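Local coordinates for protein acetoacetate decarboxylase (Sphingomonas wittichii, PDB 5UPB) that is an acetoacetate decarboxylase-like enzyme classed as a lyase, probably acting on carbonyl compounds related to acetoacetate, at residues D94-F99 and R175-T180; K48-L53 and S87-H92. All blocks are in the same frame, centred on the assembly; numbering follows the deposited sequence.

Contact 1: D94-F99 and R175-T180; sequences DRQGYF and RSRPAT
A parallel pairing of two strand starts, G97 beside A179 and Y98 beside T180, forms this contact, and the loop leading into the second strand lays R177 against the first. A179 N donates to Q96 O (3.2 Å), and Y98 N turns to A179 O, whose modelled position is less certain. R177 and Y98 carry the side-chain contact. R177 CD lies over one face of the Y98 ring, 3.8 Å from the centroid in a CH-pi contact, displaced toward the rim. The R177 side chain then bends at chi3 (72°), turning NE back to the strand, where R177 NE donates to G97 O at 2.9 Å; that oxygen lies in the guanidinium plane, while NE stands above the carbonyl plane. Q96 CB covers one face of the same guanidinium, 3.6 Å from R177 NH2, the two side chains crossing at about a right angle. At the ring's edge, Y98 OH donates to R175 O over 2.6 Å, on a lone pair and in the carbonyl plane. Y98 is thus held at its hydroxyl and covered on one face. An alanine in place of R177 would probably leave G97 O without its side-chain donor and open a gap over the Y98 ring. R95, less well ordered, has its NE 3.8 Å from A179 CB, and the same NE forms a salt bridge with E201 of strand 196-202. R177 NH2 reaches C90 O of strand 80-92. Strand 95-105 thus runs between 80-92 and 179-186, with 196-202 next beyond, while Y98 packs on L53 and M55 of strand 53-65.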
loop_
_atom_site.group_PDB
_atom_site.type_symbol
_atom_site.label_atom_id
_atom_site.label_comp_id
_atom_site.label_asym_id
_atom_site.label_seq_id
_atom_site.Cartn_x
_atom_site.Cartn_y
_atom_site.Cartn_z
ATOM N N ASP A 94 -41.935 -8.403 -2.854
ATOM C CA ASP A 94 -41.765 -9.585 -2.019
ATOM C C ASP A 94 -40.494 -10.333 -2.392
ATOM O O ASP A 94 -40.318 -11.498 -2.027
ATOM C CB ASP A 94 -42.995 -10.493 -2.113
ATOM C CG ASP A 94 -43.313 -10.908 -3.533
ATOM O OD1 ASP A 94 -42.414 -10.844 -4.394
ATOM O OD2 ASP A 94 -44.471 -11.294 -3.787
ATOM N N ARG A 95 -39.605 -9.675 -3.121
ATOM C CA ARG A 95 -38.355 -10.283 -3.521
ATOM C C ARG A 95 -37.308 -9.997 -2.456
ATOM O O ARG A 95 -37.081 -8.843 -2.079
ATOM C CB ARG A 95 -37.922 -9.763 -4.886
ATOM C CG ARG A 95 -36.714 -10.453 -5.413
ATOM C CD ARG A 95 -36.599 -10.264 -6.905
ATOM N NE ARG A 95 -35.388 -10.906 -7.396
ATOM C CZ ARG A 95 -35.233 -12.218 -7.539
ATOM N NH1 ARG A 95 -36.219 -13.051 -7.236
ATOM N NH2 ARG A 95 -34.079 -12.694 -7.985
ATOM N N GLN A 96 -36.669 -11.048 -1.983
ATOM C CA GLN A 96 -35.757 -10.953 -0.856
ATOM C C GLN A 96 -34.339 -10.752 -1.347
ATOM O O GLN A 96 -33.891 -11.433 -2.268
ATOM C CB GLN A 96 -35.808 -12.250 -0.038
ATOM C CG GLN A 96 -37.174 -12.550 0.577
ATOM C CD GLN A 96 -37.135 -13.760 1.485
ATOM O OE1 GLN A 96 -36.584 -14.798 1.123
ATOM N NE2 GLN A 96 -37.708 -13.628 2.675
ATOM N N GLY A 97 -33.616 -9.837 -0.716
ATOM C CA GLY A 97 -32.254 -9.639 -1.147
ATOM C C GLY A 97 -31.414 -9.028 -0.052
ATOM O O GLY A 97 -31.853 -8.885 1.093
ATOM N N TYR A 98 -30.200 -8.646 -0.441
ATOM C CA TYR A 98 -29.303 -7.874 0.387
ATOM C C TYR A 98 -29.017 -6.563 -0.340
ATOM O O TYR A 98 -28.918 -6.544 -1.568
ATOM C CB TYR A 98 -27.965 -8.581 0.644
ATOM C CG TYR A 98 -28.061 -9.632 1.691
ATOM C CD1 TYR A 98 -28.106 -9.304 3.055
ATOM C CD2 TYR A 98 -28.147 -10.987 1.325
ATOM C CE1 TYR A 98 -28.204 -10.305 4.030
ATOM C CE2 TYR A 98 -28.242 -11.974 2.274
ATOM C CZ TYR A 98 -28.271 -11.648 3.626
ATOM O OH TYR A 98 -28.374 -12.682 4.556
ATOM N N PHE A 99 -28.889 -5.475 0.425
ATOM C CA PHE A 99 -28.347 -4.223 -0.089
ATOM C C PHE A 99 -26.989 -4.033 0.557
ATOM O O PHE A 99 -26.907 -3.938 1.793
ATOM C CB PHE A 99 -29.244 -3.023 0.219
ATOM C CG PHE A 99 -28.668 -1.717 -0.254
ATOM C CD1 PHE A 99 -28.586 -1.427 -1.606
ATOM C CD2 PHE A 99 -28.188 -0.789 0.662
ATOM C CE1 PHE A 99 -28.042 -0.244 -2.039
ATOM C CE2 PHE A 99 -27.645 0.408 0.243
ATOM C CZ PHE A 99 -27.575 0.691 -1.105
ATOM N N ARG A 175 -27.363 -17.500 5.228
ATOM C CA ARG A 175 -28.647 -16.815 5.132
ATOM C C ARG A 175 -28.806 -16.233 3.734
ATOM O O ARG A 175 -28.654 -15.033 3.492
ATOM C CB ARG A 175 -28.778 -15.768 6.234
ATOM C CG ARG A 175 -28.892 -16.325 7.669
ATOM C CD ARG A 175 -27.693 -17.051 8.210
ATOM N NE ARG A 175 -27.899 -17.389 9.622
ATOM C CZ ARG A 175 -27.214 -18.300 10.313
ATOM N NH1 ARG A 175 -26.230 -19.006 9.758
ATOM N NH2 ARG A 175 -27.509 -18.493 11.588
ATOM N N SER A 176 -29.150 -17.124 2.815
ATOM C CA SER A 176 -29.216 -16.824 1.395
ATOM C C SER A 176 -30.479 -16.048 1.047
ATOM O O SER A 176 -31.600 -16.456 1.388
ATOM C CB SER A 176 -29.169 -18.119 0.592
ATOM O OG SER A 176 -30.343 -18.886 0.829
ATOM N N ARG A 177 -30.288 -14.946 0.326
ATOM C CA ARG A 177 -31.368 -14.157 -0.219
ATOM C C ARG A 177 -31.003 -13.971 -1.683
ATOM O O ARG A 177 -29.930 -13.419 -1.978
ATOM C CB ARG A 177 -31.509 -12.828 0.551
ATOM C CG ARG A 177 -31.799 -13.067 2.052
ATOM C CD ARG A 177 -31.800 -11.822 2.937
ATOM N NE ARG A 177 -32.970 -10.980 2.691
ATOM C CZ ARG A 177 -34.173 -11.133 3.243
ATOM N NH1 ARG A 177 -34.440 -12.121 4.098
ATOM N NH2 ARG A 177 -35.126 -10.278 2.924
ATOM N N PRO A 178 -31.858 -14.361 -2.630
ATOM C CA PRO A 178 -31.370 -14.506 -4.017
ATOM C C PRO A 178 -30.898 -13.195 -4.636
ATOM O O PRO A 178 -29.905 -13.179 -5.373
ATOM C CB PRO A 178 -32.594 -15.033 -4.773
ATOM C CG PRO A 178 -33.771 -14.757 -3.901
ATOM C CD PRO A 178 -33.288 -14.663 -2.483
ATOM N N ALA A 179 -31.544 -12.085 -4.319
ATOM C CA ALA A 179 -31.238 -10.844 -5.015
ATOM C C ALA A 179 -30.199 -10.050 -4.252
ATOM O O ALA A 179 -30.185 -10.030 -3.022
ATOM C CB ALA A 179 -32.484 -9.988 -5.200
ATOM N N THR A 180 -29.353 -9.356 -4.998
ATOM C CA THR A 180 -28.551 -8.265 -4.466
ATOM C C THR A 180 -29.059 -6.997 -5.120
ATOM O O THR A 180 -29.045 -6.873 -6.349
ATOM C CB THR A 180 -27.055 -8.478 -4.700
ATOM O OG1 THR A 180 -26.649 -9.690 -4.087
ATOM C CG2 THR A 180 -26.238 -7.340 -4.116
#

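Contact 2: K48-L53 and S87-H92; sequences KVADGL and SIACTH
K48 and T91 face each other as an antiparallel hydrogen-bonded pair, with V49 and C90 next along as a non-hydrogen-bonded one. Of the backbone bonds, K48 N donates to T91 O (2.9 Å) and T91 N returns to K48 O (2.8 Å). A50 N then reaches A89 O at 3.0 Å, and past the corner A89 N donates to L53 O. Side-chain polar contacts are few. T91 OG1, set between its backbone N and carbonyl carbon (chi1 50°), makes a weak bond to K48 O, which therefore receives two donors from one residue. Within the corner, D51 OD1 accepts from L53 N at 3.0 Å and is met nearly along its C-O axis. A water bridges the two segments at the bend: it donates to L53 O and to A89 O, and accepts weakly from G52 N. The apolar contacts centre on A89, whose CB lies 4.0 Å from A50 CB and 3.9 Å from L53 CB, touching the residues before and after the turn. On V49, CG2 meets I88 CG2 at 4.0 Å, the two side chains crossing obliquely, near L39 and L42 of helix 36-42. The D51 bond defines an Asx turn, and G52, with its positive phi of 101°, continues the bend; together they form a corner between two strands that both pair with strand 80-92.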
loop_
_atom_site.group_PDB
_atom_site.type_symbol
_atom_site.label_atom_id
_atom_site.label_comp_id
_atom_site.label_asym_id
_atom_site.label_seq_id
_atom_site.Cartn_x
_atom_site.Cartn_y
_atom_site.Cartn_z
ATOM N N LYS A 48 -37.206 -2.212 1.375
ATOM C CA LYS A 48 -37.764 -2.281 2.713
ATOM C C LYS A 48 -36.879 -3.194 3.542
ATOM O O LYS A 48 -36.536 -4.300 3.111
ATOM C CB LYS A 48 -39.204 -2.810 2.679
ATOM C CG LYS A 48 -39.971 -2.675 3.986
ATOM C CD LYS A 48 -40.280 -1.217 4.309
ATOM C CE LYS A 48 -41.293 -1.091 5.432
ATOM N NZ LYS A 48 -41.580 0.330 5.746
ATOM N N VAL A 49 -36.467 -2.707 4.709
ATOM C CA VAL A 49 -35.605 -3.510 5.554
ATOM C C VAL A 49 -36.373 -4.780 5.966
ATOM O O VAL A 49 -37.605 -4.780 6.098
ATOM C CB VAL A 49 -35.148 -2.667 6.759
ATOM C CG1 VAL A 49 -36.333 -2.344 7.707
ATOM C CG2 VAL A 49 -34.024 -3.345 7.502
ATOM N N ALA A 50 -35.639 -5.856 6.214
ATOM C CA ALA A 50 -36.264 -7.065 6.741
ATOM C C ALA A 50 -36.279 -6.912 8.253
ATOM O O ALA A 50 -36.497 -5.798 8.743
ATOM C CB ALA A 50 -35.529 -8.328 6.285
ATOM N N ASP A 51 -36.073 -7.980 9.009
ATOM C CA ASP A 51 -36.206 -7.870 10.457
ATOM C C ASP A 51 -34.966 -7.269 11.129
ATOM O O ASP A 51 -34.868 -7.288 12.355
ATOM C CB ASP A 51 -36.512 -9.250 11.052
ATOM C CG ASP A 51 -35.362 -10.238 10.885
ATOM O OD1 ASP A 51 -34.300 -9.865 10.326
ATOM O OD2 ASP A 51 -35.524 -11.398 11.322
ATOM N N GLY A 52 -34.059 -6.666 10.370
ATOM C CA GLY A 52 -32.822 -6.150 10.914
ATOM C C GLY A 52 -31.621 -7.042 10.673
ATOM O O GLY A 52 -30.507 -6.667 11.062
ATOM N N LEU A 53 -31.816 -8.212 10.065
ATOM C CA LEU A 53 -30.687 -9.060 9.706
ATOM C C LEU A 53 -29.722 -8.286 8.817
ATOM O O LEU A 53 -30.145 -7.586 7.898
ATOM C CB LEU A 53 -31.161 -10.296 8.952
ATOM C CG LEU A 53 -30.034 -11.179 8.378
ATOM C CD1 LEU A 53 -29.150 -11.806 9.483
ATOM C CD2 LEU A 53 -30.588 -12.234 7.444
ATOM N N SER A 87 -23.801 -5.527 4.820
ATOM C CA SER A 87 -24.952 -5.600 3.930
ATOM C C SER A 87 -26.225 -5.800 4.738
ATOM O O SER A 87 -26.223 -6.492 5.754
ATOM C CB SER A 87 -24.854 -6.763 2.890
ATOM O OG SER A 87 -23.696 -6.673 2.110
ATOM N N ILE A 88 -27.332 -5.288 4.207
ATOM C CA ILE A 88 -28.610 -5.202 4.915
ATOM C C ILE A 88 -29.623 -6.105 4.227
ATOM O O ILE A 88 -29.840 -6.001 3.013
ATOM C CB ILE A 88 -29.109 -3.748 4.942
ATOM C CG1 ILE A 88 -28.063 -2.870 5.633
ATOM C CG2 ILE A 88 -30.487 -3.654 5.611
ATOM C CD1 ILE A 88 -28.318 -1.374 5.507
ATOM N N ALA A 89 -30.252 -6.986 5.000
ATOM C CA ALA A 89 -31.323 -7.797 4.434
ATOM C C ALA A 89 -32.543 -6.917 4.200
ATOM O O ALA A 89 -32.909 -6.108 5.057
ATOM C CB ALA A 89 -31.666 -8.967 5.354
ATOM N N CYS A 90 -33.152 -7.050 3.020
ATOM C CA CYS A 90 -34.249 -6.181 2.615
ATOM C C CYS A 90 -35.098 -6.893 1.561
ATOM O O CYS A 90 -34.831 -8.037 1.169
ATOM C CB CYS A 90 -33.730 -4.837 2.108
ATOM S SG CYS A 90 -32.587 -4.950 0.716
ATOM N N THR A 91 -36.143 -6.190 1.113
ATOM C CA THR A 91 -37.063 -6.684 0.102
ATOM C C THR A 91 -37.397 -5.574 -0.884
ATOM O O THR A 91 -37.429 -4.387 -0.538
ATOM C CB THR A 91 -38.375 -7.186 0.715
ATOM O OG1 THR A 91 -38.894 -6.182 1.611
ATOM C CG2 THR A 91 -38.139 -8.453 1.456
ATOM N N HIS A 92 -37.668 -5.989 -2.117
ATOM C CA HIS A 92 -38.216 -5.139 -3.168
ATOM C C HIS A 92 -39.497 -5.837 -3.591
ATOM O O HIS A 92 -39.450 -6.888 -4.244
ATOM C CB HIS A 92 -37.254 -4.972 -4.345
ATOM C CG HIS A 92 -37.788 -4.089 -5.430
ATOM N ND1 HIS A 92 -38.144 -4.569 -6.670
ATOM C CD2 HIS A 92 -37.981 -2.749 -5.477
ATOM C CE1 HIS A 92 -38.579 -3.572 -7.419
ATOM N NE2 HIS A 92 -38.472 -2.454 -6.725
HETATM O O HOH W 1 -32.696 -6.403 7.787
#

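From the N terminus, the chain first enters contact 2 at 48-53, runs out along strand 53-65 and returns on strand 80-92, so that 87-92 closes the loop. It turns at once into strand 95-105, the antiparallel neighbour of 80-92, and so opens contact 1, which closes only when 175-180 arrives after a long excursion of helix and strands. The two contacts therefore follow one another in series and neither encloses the other. Their centres lie about 8 Å apart, and they meet directly where I88 N probably donates a hydrogen bond to F99 O and R177 of contact 1 packs on A89 of contact 2. Together they join strands 48-50, 80-92, 95-105 and 179-186 side by side.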